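Local structure of ribokinase (Arabidopsis thaliana, 6ILS) at residues 47-53 against 296-302; 227-231 against 242-246; 246-250 against 287-291; 260-265 against 279-285. The protein catalyses the magnesium-dependent transfer of a phosphoryl group from ATP to O-5 of D-ribose, feeding ribose 5-phosphate into nucleotide and amino-acid synthesis or the pentose phosphate pathway. The contacts are given in a common frame with arbitrary orientation. Numbering follows the deposited sequence.

Interaction 1: residues 47-53 against 296-302; sequences ACGAKLM and IPSMPDR
One basic side chain from each segment donates to backbone oxygens of the other in this contact, which joins the end of helix 41-51, whose start carries ribose-pocket residues such as Asn-44, to the run into the C-terminal helix 302-312. CA-CA spacings are 5.6 Å for Cys-48 and Met-299, 5.1 Å for Lys-51 and Asp-301, and 4.4 Å for Leu-52 and Arg-302. Residues 296-298 make a 3-10 turn; 299-301 are extended. Lys-51 (chi1 m) reaches back along this strip, its NZ 3.2 Å from both Ile-296 O and Met-299 O; it is a second donor to Ile-296 O, which already takes Met-299 N. In return Arg-302, with chi1 and chi2 both t, spends NE (2.8 Å) and NH2 (2.7 Å) on Leu-52 O, just past the helix end. Asp-301 is the N-cap of helix 302-312; its OD1 hydrogen-bonds Ser-304 OG and its OD2 forms a salt bridge with Lys-303. Between the polar ends, Met-299 CG packs 3.4 Å from Cys-48 CB and Met-299 CE 3.9 Å from Ala-47 CB, over helix 257-270. Both cations thus serve main-chain oxygens across the join, while the charge partner of Arg-302 is Glu-271, outside it.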
# COMPACT_ATOMS: atom_id res chain seq x y z
N ALA B 47 0.65 3.86 -20.38
CA ALA B 47 -0.77 4.21 -20.34
C ALA B 47 -1.09 5.42 -21.22
O ALA B 47 -2.09 5.44 -21.94
CB ALA B 47 -1.22 4.47 -18.91
N CYS B 48 -0.22 6.41 -21.17
CA CYS B 48 -0.40 7.60 -22.00
C CYS B 48 -0.41 7.27 -23.49
O CYS B 48 -1.33 7.66 -24.22
CB CYS B 48 0.70 8.62 -21.69
SG CYS B 48 0.66 10.06 -22.75
N GLY B 49 0.61 6.56 -23.93
CA GLY B 49 0.71 6.14 -25.31
C GLY B 49 -0.54 5.40 -25.76
O GLY B 49 -1.10 5.71 -26.80
N ALA B 50 -0.97 4.44 -24.95
CA ALA B 50 -2.17 3.62 -25.26
C ALA B 50 -3.42 4.50 -25.38
O ALA B 50 -4.14 4.35 -26.33
CB ALA B 50 -2.35 2.56 -24.23
N LYS B 51 -3.59 5.45 -24.47
CA LYS B 51 -4.76 6.37 -24.48
C LYS B 51 -4.73 7.30 -25.69
O LYS B 51 -5.77 7.71 -26.12
CB LYS B 51 -4.85 7.17 -23.20
CG LYS B 51 -5.19 6.36 -21.97
CD LYS B 51 -6.17 7.07 -21.09
CE LYS B 51 -6.25 6.53 -19.68
NZ LYS B 51 -7.10 7.40 -18.84
N LEU B 52 -3.55 7.57 -26.25
CA LEU B 52 -3.39 8.43 -27.45
C LEU B 52 -3.58 7.62 -28.74
O LEU B 52 -3.28 8.15 -29.77
CB LEU B 52 -2.03 9.12 -27.44
CG LEU B 52 -1.80 10.14 -26.33
CD1 LEU B 52 -0.38 10.63 -26.37
CD2 LEU B 52 -2.75 11.31 -26.42
N MET B 53 -4.02 6.38 -28.57
CA MET B 53 -4.35 5.47 -29.68
C MET B 53 -3.13 5.11 -30.54
O MET B 53 -3.28 4.99 -31.73
CB MET B 53 -5.50 6.00 -30.54
CG MET B 53 -6.65 6.48 -29.71
SD MET B 53 -7.36 5.10 -28.86
CE MET B 53 -7.74 3.99 -30.20
N ILE B 296 -2.39 7.68 -14.06
CA ILE B 296 -3.03 6.97 -15.15
C ILE B 296 -4.51 7.35 -15.37
O ILE B 296 -4.94 7.49 -16.53
CB ILE B 296 -2.84 5.45 -14.95
CG1 ILE B 296 -1.34 5.14 -15.09
CG2 ILE B 296 -3.67 4.65 -15.93
CD1 ILE B 296 -0.95 3.64 -15.11
N PRO B 297 -5.30 7.59 -14.30
CA PRO B 297 -6.66 8.12 -14.52
C PRO B 297 -6.74 9.46 -15.25
O PRO B 297 -7.75 9.74 -15.87
CB PRO B 297 -7.20 8.28 -13.09
CG PRO B 297 -6.46 7.29 -12.30
CD PRO B 297 -5.10 7.20 -12.89
N SER B 298 -5.69 10.28 -15.18
CA SER B 298 -5.72 11.61 -15.77
C SER B 298 -5.26 11.66 -17.23
O SER B 298 -5.30 12.71 -17.86
CB SER B 298 -4.85 12.58 -14.96
OG SER B 298 -3.48 12.26 -15.14
N MET B 299 -4.79 10.53 -17.75
CA MET B 299 -4.26 10.54 -19.14
C MET B 299 -5.37 10.89 -20.13
O MET B 299 -6.40 10.28 -20.10
CB MET B 299 -3.60 9.24 -19.54
CG MET B 299 -2.25 9.49 -20.13
SD MET B 299 -1.12 9.80 -18.80
CE MET B 299 -1.34 8.24 -17.98
N PRO B 300 -5.14 11.84 -21.05
CA PRO B 300 -6.17 12.23 -21.98
C PRO B 300 -6.25 11.36 -23.23
O PRO B 300 -5.31 10.79 -23.62
CB PRO B 300 -5.71 13.63 -22.36
CG PRO B 300 -4.22 13.52 -22.35
CD PRO B 300 -3.92 12.61 -21.19
N ASP B 301 -7.42 11.33 -23.85
CA ASP B 301 -7.55 10.61 -25.14
C ASP B 301 -7.04 11.53 -26.26
O ASP B 301 -7.01 12.71 -26.07
CB ASP B 301 -8.96 10.09 -25.40
CG ASP B 301 -10.01 11.16 -25.60
OD1 ASP B 301 -9.65 12.33 -25.69
OD2 ASP B 301 -11.17 10.79 -25.65
N ARG B 302 -6.70 10.94 -27.39
CA ARG B 302 -6.14 11.71 -28.52
C ARG B 302 -7.06 12.85 -28.97
O ARG B 302 -6.57 13.91 -29.21
CB ARG B 302 -5.80 10.82 -29.70
CG ARG B 302 -5.28 11.65 -30.85
CD ARG B 302 -4.95 10.93 -32.11
NE ARG B 302 -3.89 10.06 -31.72
CZ ARG B 302 -2.69 10.11 -32.22
NH1 ARG B 302 -2.42 10.96 -33.20
NH2 ARG B 302 -1.81 9.26 -31.78

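Interaction 2: residues 227-231 against 242-246; sequences GSKGS and QQSII. With ATP (adenosine-5'-triphosphate), chain E.
This is the open end of the beta hairpin formed by strands 231-235 and 241-243, at the edge of the large nine-stranded sheet, where the glycine-rich loop after strand 221-225 lies beside ATP. One antiparallel hydrogen-bonded pair sets the register: Ser-231 N donates to Gln-243 O (2.8 Å) and Gln-243 N to Ser-231 O (2.9 Å), with the CA atoms 5.2 Å apart. Before it, the turn 227-230 is closed by Gly-230 N to Gly-227 O at 3.0 Å. Gly-230 (phi 95°, psi -126°) lies 4.1 Å, CA to CA, from Ser-244; a CB there would collide with Gln-243 O. Past Gly-230 the two chains are joined by a water, which bridges Ser-228 O (2.9 Å) and Ile-245 N (3.0 Å), while Ile-245 CG2 rests 3.3 Å from Gly-227 O. Gly-227, also at positive phi, gives its N to ATP O1B (3.0 Å) and accepts from ATP O2' at its O (2.9 Å). The beta-phosphate and the ribose moiety of ATP are thus each held by a Gly-227 hydrogen bond that uses backbone atoms alone.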
# COMPACT_ATOMS: atom_id res chain seq x y z
N GLY B 227 8.59 22.90 -16.51
CA GLY B 227 7.47 23.15 -15.61
C GLY B 227 6.53 24.22 -16.15
O GLY B 227 6.11 24.14 -17.29
N SER B 228 6.24 25.23 -15.33
CA SER B 228 5.34 26.30 -15.73
C SER B 228 5.89 27.15 -16.88
O SER B 228 5.15 27.91 -17.50
CB SER B 228 5.03 27.20 -14.53
OG SER B 228 6.21 27.83 -14.08
N LYS B 229 7.19 27.00 -17.17
CA LYS B 229 7.81 27.71 -18.29
C LYS B 229 7.72 26.95 -19.61
O LYS B 229 8.18 27.42 -20.65
CB LYS B 229 9.28 28.01 -17.99
CG LYS B 229 9.51 28.78 -16.71
CD LYS B 229 10.67 28.19 -15.91
CE LYS B 229 10.73 28.79 -14.50
NZ LYS B 229 9.58 28.34 -13.66
N GLY B 230 7.14 25.76 -19.57
CA GLY B 230 6.98 24.98 -20.78
C GLY B 230 8.07 23.95 -21.04
O GLY B 230 8.37 23.10 -20.21
N SER B 231 8.65 24.03 -22.23
CA SER B 231 9.61 23.03 -22.64
C SER B 231 10.48 23.57 -23.75
O SER B 231 10.21 24.62 -24.33
CB SER B 231 8.88 21.77 -23.11
OG SER B 231 8.13 22.03 -24.29
N GLN B 242 11.35 26.40 -28.63
CA GLN B 242 10.74 26.58 -27.33
C GLN B 242 9.22 26.48 -27.44
O GLN B 242 8.63 26.89 -28.45
CB GLN B 242 11.14 27.92 -26.72
CG GLN B 242 12.64 28.06 -26.48
CD GLN B 242 13.02 29.42 -25.93
OE1 GLN B 242 13.67 30.23 -26.61
NE2 GLN B 242 12.64 29.69 -24.69
N GLN B 243 8.60 25.91 -26.42
CA GLN B 243 7.14 25.77 -26.35
C GLN B 243 6.69 26.13 -24.95
O GLN B 243 7.12 25.52 -23.97
CB GLN B 243 6.72 24.34 -26.72
CG GLN B 243 5.22 24.03 -26.54
CD GLN B 243 4.33 24.90 -27.41
OE1 GLN B 243 4.47 24.92 -28.63
NE2 GLN B 243 3.39 25.62 -26.78
N SER B 244 5.82 27.13 -24.83
CA SER B 244 5.36 27.53 -23.50
C SER B 244 4.30 26.53 -23.05
O SER B 244 3.89 25.69 -23.84
CB SER B 244 4.82 28.96 -23.52
OG SER B 244 3.77 29.04 -24.46
N ILE B 245 3.85 26.60 -21.80
CA ILE B 245 2.77 25.71 -21.40
C ILE B 245 1.52 26.07 -22.19
O ILE B 245 1.36 27.22 -22.61
CB ILE B 245 2.42 25.78 -19.90
CG1 ILE B 245 2.02 27.20 -19.50
CG2 ILE B 245 3.54 25.24 -19.05
CD1 ILE B 245 1.33 27.26 -18.16
N ILE B 246 0.68 25.07 -22.44
CA ILE B 246 -0.70 25.30 -22.84
C ILE B 246 -1.46 25.44 -21.52
O ILE B 246 -1.63 24.46 -20.80
CB ILE B 246 -1.26 24.16 -23.69
CG1 ILE B 246 -0.35 23.88 -24.92
CG2 ILE B 246 -2.68 24.45 -24.11
CD1 ILE B 246 -0.24 25.01 -25.85
PG ATP E . 8.79 16.45 -14.54
O1G ATP E . 9.65 15.55 -15.35
O2G ATP E . 7.56 15.71 -14.05
O3G ATP E . 9.52 16.94 -13.33
PB ATP E . 8.31 19.18 -15.02
O1B ATP E . 7.93 20.01 -16.16
O2B ATP E . 9.59 19.68 -14.52
O3B ATP E . 8.42 17.68 -15.50
PA ATP E . 5.84 19.78 -13.61
O1A ATP E . 5.93 21.24 -13.17
O2A ATP E . 5.07 18.99 -12.58
O3A ATP E . 7.29 19.18 -13.76
O5' ATP E . 5.06 19.71 -14.97
C5' ATP E . 4.94 18.47 -15.65
C4' ATP E . 4.32 18.78 -17.08
O4' ATP E . 2.99 19.54 -16.90
C3' ATP E . 5.10 19.56 -17.70
O3' ATP E . 5.11 19.22 -19.10
C2' ATP E . 4.48 21.09 -17.54
O2' ATP E . 4.98 21.88 -18.65
C1' ATP E . 3.22 20.95 -17.50
N9 ATP E . 2.63 21.88 -16.51
C8 ATP E . 2.85 22.29 -15.23
N7 ATP E . 1.90 23.20 -14.92
C5 ATP E . 1.07 23.35 -16.01
C6 ATP E . -0.05 24.14 -16.23
N6 ATP E . -0.66 25.07 -15.32
N1 ATP E . -0.67 24.09 -17.40
C2 ATP E . -0.22 23.25 -18.40
N3 ATP E . 0.87 22.46 -18.19
C4 ATP E . 1.52 22.52 -16.99
O HOH W 1 5.07 28.85 -20.21
O HOH W 2 5.77 22.90 -23.18

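Interaction 3: residues 246-250 against 287-291; sequences IPAAQ and SLCVQ. With NA (sodium ion), chain G; ATP (adenosine-5'-triphosphate), chain E.
Gln-291, Ser-287 and Ala-248 bury the largest areas where a loop leans on the end of a helix to wall the adenine site. The loop 246-250, without regular structure, passes the C-terminal end of helix 275-289 with Ala-248 CA 5.2 Å from Ser-287 CA and Gln-250 CA 5.7 Å from Gln-291 CA. Ser-287 (chi1 t) points at the loop, and its OG donates a short 2.6 Å hydrogen bond to Ile-246 O. Gln-291, with chi1 m and chi2 t, folds its amide back: NE2 donates to Ser-287 O at 3.1 Å, and OE1 accepts a weak bond from Ala-249 N at 3.3 Å. Ala-248 turns its methyl toward the helix end, CB 3.6 Å from Val-290 CG2 and 3.4 Å from Gln-291 NE2. The adenine of ATP lies against both loop and helix: Ile-246 O is 3.0 Å from ATP C2, and Ser-287 CA 3.6 Å from that same C2. Ala-248 N makes a weak hydrogen bond of 3.3 Å to ATP N1. One residue before Val-290, Cys-289 O binds the sodium ion at 2.7 Å, together with carbonyls of Asp-253, Thr-255, Val-292 and Gly-294, the site predicted to hold potassium. Helix 302-312 packs against Ile-246 and Ser-287 through Leu-308, while Cys-289 and Val-290 meet helix 257-270 at Ala-257.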
# COMPACT_ATOMS: atom_id res chain seq x y z
N ILE B 246 0.68 25.07 -22.44
CA ILE B 246 -0.70 25.30 -22.84
C ILE B 246 -1.46 25.44 -21.52
O ILE B 246 -1.63 24.46 -20.80
CB ILE B 246 -1.26 24.16 -23.69
CG1 ILE B 246 -0.35 23.88 -24.92
CG2 ILE B 246 -2.68 24.45 -24.11
CD1 ILE B 246 -0.24 25.01 -25.85
N PRO B 247 -1.89 26.65 -21.17
CA PRO B 247 -2.37 26.82 -19.79
C PRO B 247 -3.60 25.96 -19.49
O PRO B 247 -4.46 25.81 -20.36
CB PRO B 247 -2.69 28.31 -19.71
CG PRO B 247 -1.92 28.94 -20.84
CD PRO B 247 -1.93 27.91 -21.93
N ALA B 248 -3.61 25.36 -18.31
CA ALA B 248 -4.71 24.52 -17.85
C ALA B 248 -5.74 25.41 -17.17
O ALA B 248 -5.36 26.39 -16.52
CB ALA B 248 -4.21 23.47 -16.90
N ALA B 249 -7.02 25.09 -17.31
CA ALA B 249 -8.06 25.88 -16.65
C ALA B 249 -7.89 25.84 -15.12
O ALA B 249 -7.96 26.87 -14.45
CB ALA B 249 -9.44 25.40 -17.06
N GLN B 250 -7.69 24.64 -14.58
CA GLN B 250 -7.25 24.50 -13.18
C GLN B 250 -6.21 23.41 -13.03
O GLN B 250 -6.31 22.36 -13.65
CB GLN B 250 -8.39 24.14 -12.23
CG GLN B 250 -9.80 24.22 -12.74
CD GLN B 250 -10.76 23.56 -11.75
OE1 GLN B 250 -10.45 23.45 -10.55
NE2 GLN B 250 -11.91 23.10 -12.24
N SER B 287 -1.06 19.50 -20.33
CA SER B 287 -2.08 20.46 -19.84
C SER B 287 -3.33 19.76 -19.35
O SER B 287 -3.87 20.06 -18.27
CB SER B 287 -2.46 21.44 -20.95
OG SER B 287 -3.24 22.51 -20.43
N LEU B 288 -3.82 18.82 -20.16
CA LEU B 288 -5.02 18.07 -19.78
C LEU B 288 -4.78 17.19 -18.55
O LEU B 288 -5.64 17.09 -17.66
CB LEU B 288 -5.50 17.24 -20.95
CG LEU B 288 -5.99 18.08 -22.12
CD1 LEU B 288 -6.29 17.21 -23.33
CD2 LEU B 288 -7.22 18.90 -21.72
N CYS B 289 -3.61 16.56 -18.51
CA CYS B 289 -3.21 15.70 -17.39
C CYS B 289 -3.29 16.39 -16.03
O CYS B 289 -3.69 15.78 -15.05
CB CYS B 289 -1.79 15.17 -17.62
SG CYS B 289 -1.11 14.18 -16.25
N VAL B 290 -2.90 17.66 -15.96
CA VAL B 290 -2.81 18.31 -14.66
C VAL B 290 -4.19 18.72 -14.15
O VAL B 290 -4.31 19.19 -13.03
CB VAL B 290 -1.88 19.56 -14.67
CG1 VAL B 290 -0.46 19.18 -15.16
CG2 VAL B 290 -2.46 20.68 -15.52
N GLN B 291 -5.22 18.54 -14.98
CA GLN B 291 -6.55 18.99 -14.58
C GLN B 291 -7.40 17.87 -13.97
O GLN B 291 -8.57 18.08 -13.65
CB GLN B 291 -7.25 19.62 -15.78
CG GLN B 291 -6.41 20.73 -16.40
CD GLN B 291 -7.12 21.51 -17.47
OE1 GLN B 291 -8.23 22.01 -17.26
NE2 GLN B 291 -6.50 21.61 -18.64
NA NA G . -2.76 14.32 -13.02
PG ATP E . 8.79 16.45 -14.54
O1G ATP E . 9.65 15.55 -15.35
O2G ATP E . 7.56 15.71 -14.05
O3G ATP E . 9.52 16.94 -13.33
PB ATP E . 8.31 19.18 -15.02
O1B ATP E . 7.93 20.01 -16.16
O2B ATP E . 9.59 19.68 -14.52
O3B ATP E . 8.42 17.68 -15.50
PA ATP E . 5.84 19.78 -13.61
O1A ATP E . 5.93 21.24 -13.17
O2A ATP E . 5.07 18.99 -12.58
O3A ATP E . 7.29 19.18 -13.76
O5' ATP E . 5.06 19.71 -14.97
C5' ATP E . 4.94 18.47 -15.65
C4' ATP E . 4.32 18.78 -17.08
O4' ATP E . 2.99 19.54 -16.90
C3' ATP E . 5.10 19.56 -17.70
O3' ATP E . 5.11 19.22 -19.10
C2' ATP E . 4.48 21.09 -17.54
O2' ATP E . 4.98 21.88 -18.65
C1' ATP E . 3.22 20.95 -17.50
N9 ATP E . 2.63 21.88 -16.51
C8 ATP E . 2.85 22.29 -15.23
N7 ATP E . 1.90 23.20 -14.92
C5 ATP E . 1.07 23.35 -16.01
C6 ATP E . -0.05 24.14 -16.23
N6 ATP E . -0.66 25.07 -15.32
N1 ATP E . -0.67 24.09 -17.40
C2 ATP E . -0.22 23.25 -18.40
N3 ATP E . 0.87 22.46 -18.19
C4 ATP E . 1.52 22.52 -16.99

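Interaction 4: residues 260-265 against 279-285; sequences TFTAAF and LRFAAAA. With ATP (adenosine-5'-triphosphate), chain E.
Successive helices joined by a short turn can pack closely where small residues line the interface, and this helical hairpin of the PfkB kinase fold follows that rule. The segments of helices 257-270 and 275-289 run roughly antiparallel, at 143°, with axes 7.8 Å apart, and no hydrogen bond crosses between them. Thr-260 comes first: its CG2 sits 3.5 Å from Ala-285 O and 3.7 Å from Ala-285 CB, while its OG1 is hydrogen-bonded to Gly-256 O. Phe-261 (chi1 t, chi2 -87°) lies where the backbones are nearest, its CA 4.7 Å from that of Ala-282. The methyl of Ala-282 sits over the ring face in a CH-pi contact, CB 3.6 Å from the Phe-261 centroid and 13° off the normal, and Leu-279 CD2 meets the ring edge, 4.0 Å from Phe-261 CZ. The same phenyl reaches the nucleotide, with Phe-261 CD2 3.4 Å from ATP O3'. One turn on, Ala-264 aims its CB at the partner helix, 3.6 Å from Ala-285 CB and 3.8 Å from Ala-282 CA, and Ala-264 O lies at the edge of the Phe-281 ring, 3.3 Å from Phe-281 CD2. Phe-265, again chi1 t, extends the apolar strip that strands 221-225 and 231-235 complete with Leu-223 and Leu-233; its CB is 3.8 Å from Ala-282 CB, and Phe-265 CE2 ends 4.1 Å from Leu-279 CD2.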
# COMPACT_ATOMS: atom_id res chain seq x y z
N THR B 260 3.34 12.14 -19.09
CA THR B 260 2.42 12.40 -20.19
C THR B 260 3.13 13.21 -21.27
O THR B 260 3.03 12.90 -22.47
CB THR B 260 1.20 13.17 -19.68
OG1 THR B 260 0.48 12.33 -18.75
CG2 THR B 260 0.29 13.55 -20.83
N PHE B 261 3.85 14.24 -20.84
CA PHE B 261 4.56 15.10 -21.79
C PHE B 261 5.51 14.27 -22.65
O PHE B 261 5.53 14.36 -23.88
CB PHE B 261 5.34 16.20 -21.05
CG PHE B 261 6.00 17.19 -21.99
CD1 PHE B 261 7.27 16.95 -22.51
CD2 PHE B 261 5.33 18.33 -22.38
CE1 PHE B 261 7.86 17.85 -23.40
CE2 PHE B 261 5.92 19.24 -23.27
CZ PHE B 261 7.19 18.99 -23.78
N THR B 262 6.31 13.44 -21.98
CA THR B 262 7.35 12.68 -22.67
C THR B 262 6.75 11.62 -23.59
O THR B 262 7.14 11.48 -24.74
CB THR B 262 8.31 12.01 -21.65
OG1 THR B 262 8.81 13.01 -20.76
CG2 THR B 262 9.48 11.37 -22.38
N ALA B 263 5.73 10.90 -23.11
CA ALA B 263 5.09 9.90 -23.96
C ALA B 263 4.33 10.51 -25.14
O ALA B 263 4.31 9.93 -26.23
CB ALA B 263 4.16 9.00 -23.12
N ALA B 264 3.69 11.66 -24.93
CA ALA B 264 2.92 12.30 -26.01
C ALA B 264 3.87 12.83 -27.08
O ALA B 264 3.60 12.75 -28.28
CB ALA B 264 2.04 13.45 -25.44
N PHE B 265 5.00 13.37 -26.63
CA PHE B 265 6.04 13.78 -27.56
C PHE B 265 6.47 12.58 -28.42
O PHE B 265 6.59 12.68 -29.64
CB PHE B 265 7.23 14.37 -26.80
CG PHE B 265 8.37 14.80 -27.69
CD1 PHE B 265 9.32 13.88 -28.12
CD2 PHE B 265 8.48 16.12 -28.07
CE1 PHE B 265 10.37 14.29 -28.95
CE2 PHE B 265 9.53 16.53 -28.90
CZ PHE B 265 10.47 15.62 -29.33
N LEU B 279 6.29 19.11 -29.88
CA LEU B 279 6.30 19.88 -28.64
C LEU B 279 4.91 20.41 -28.28
O LEU B 279 4.51 20.39 -27.12
CB LEU B 279 7.27 21.05 -28.75
CG LEU B 279 8.75 20.77 -28.49
CD1 LEU B 279 9.55 22.07 -28.58
CD2 LEU B 279 8.97 20.14 -27.12
N ARG B 280 4.19 20.90 -29.28
CA ARG B 280 2.85 21.45 -29.03
C ARG B 280 1.91 20.38 -28.53
O ARG B 280 1.15 20.60 -27.58
CB ARG B 280 2.27 22.06 -30.32
CG ARG B 280 2.08 23.56 -30.24
CD ARG B 280 1.14 24.05 -31.35
NE ARG B 280 -0.14 24.52 -30.83
CZ ARG B 280 -1.29 24.42 -31.49
NH1 ARG B 280 -1.34 23.85 -32.69
NH2 ARG B 280 -2.41 24.86 -30.93
N PHE B 281 1.94 19.23 -29.20
CA PHE B 281 1.12 18.07 -28.86
C PHE B 281 1.41 17.58 -27.45
O PHE B 281 0.49 17.32 -26.67
CB PHE B 281 1.35 16.98 -29.90
CG PHE B 281 0.51 15.76 -29.73
CD1 PHE B 281 -0.78 15.71 -30.27
CD2 PHE B 281 1.01 14.64 -29.08
CE1 PHE B 281 -1.56 14.56 -30.14
CE2 PHE B 281 0.24 13.50 -28.93
CZ PHE B 281 -1.06 13.46 -29.47
N ALA B 282 2.69 17.49 -27.11
CA ALA B 282 3.10 17.13 -25.75
C ALA B 282 2.61 18.12 -24.71
O ALA B 282 2.12 17.74 -23.64
CB ALA B 282 4.67 16.99 -25.67
N ALA B 283 2.73 19.42 -25.02
CA ALA B 283 2.28 20.46 -24.08
C ALA B 283 0.78 20.38 -23.84
O ALA B 283 0.32 20.54 -22.72
CB ALA B 283 2.67 21.82 -24.61
N ALA B 284 0.03 20.12 -24.90
CA ALA B 284 -1.43 20.00 -24.79
C ALA B 284 -1.78 18.79 -23.94
O ALA B 284 -2.67 18.87 -23.09
CB ALA B 284 -2.07 19.89 -26.17
N ALA B 285 -1.07 17.69 -24.12
CA ALA B 285 -1.43 16.48 -23.38
C ALA B 285 -1.11 16.66 -21.91
O ALA B 285 -1.91 16.27 -21.06
CB ALA B 285 -0.72 15.25 -23.95
PG ATP E . 8.79 16.45 -14.54
O1G ATP E . 9.65 15.55 -15.35
O2G ATP E . 7.56 15.71 -14.05
O3G ATP E . 9.52 16.94 -13.33
PB ATP E . 8.31 19.18 -15.02
O1B ATP E . 7.93 20.01 -16.16
O2B ATP E . 9.59 19.68 -14.52
O3B ATP E . 8.42 17.68 -15.50
PA ATP E . 5.84 19.78 -13.61
O1A ATP E . 5.93 21.24 -13.17
O2A ATP E . 5.07 18.99 -12.58
O3A ATP E . 7.29 19.18 -13.76
O5' ATP E . 5.06 19.71 -14.97
C5' ATP E . 4.94 18.47 -15.65
C4' ATP E . 4.32 18.78 -17.08
O4' ATP E . 2.99 19.54 -16.90
C3' ATP E . 5.10 19.56 -17.70
O3' ATP E . 5.11 19.22 -19.10
C2' ATP E . 4.48 21.09 -17.54
O2' ATP E . 4.98 21.88 -18.65
C1' ATP E . 3.22 20.95 -17.50
N9 ATP E . 2.63 21.88 -16.51
C8 ATP E . 2.85 22.29 -15.23
N7 ATP E . 1.90 23.20 -14.92
C5 ATP E . 1.07 23.35 -16.01
C6 ATP E . -0.05 24.14 -16.23
N6 ATP E . -0.66 25.07 -15.32
N1 ATP E . -0.67 24.09 -17.40
C2 ATP E . -0.22 23.25 -18.40
N3 ATP E . 0.87 22.46 -18.19
C4 ATP E . 1.52 22.52 -16.99

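From the N terminus, interaction 1 opens first, on helix 41-51, and closes last, in the run into helix 302-312, so the other three nest inside its loop. Interaction 2 closes a short hairpin at the sheet edge; interaction 3 begins where it ends, sharing Ile-246, and itself encloses interaction 4, the pairing of helices 257-270 and 275-289. Interactions 2, 3 and 4 all touch ATP; interaction 4 also touches both 2 and 3: Ser-231 OG lies 3.2 Å from Phe-261 CZ, and Ile-246 CG1 3.7 Å from Ala-283 CB. Interaction 1 backs onto the helix pair, with Met-299 SD 3.0 Å from Thr-260 OG1, linking the early helix to the C-terminal nucleotide-binding region.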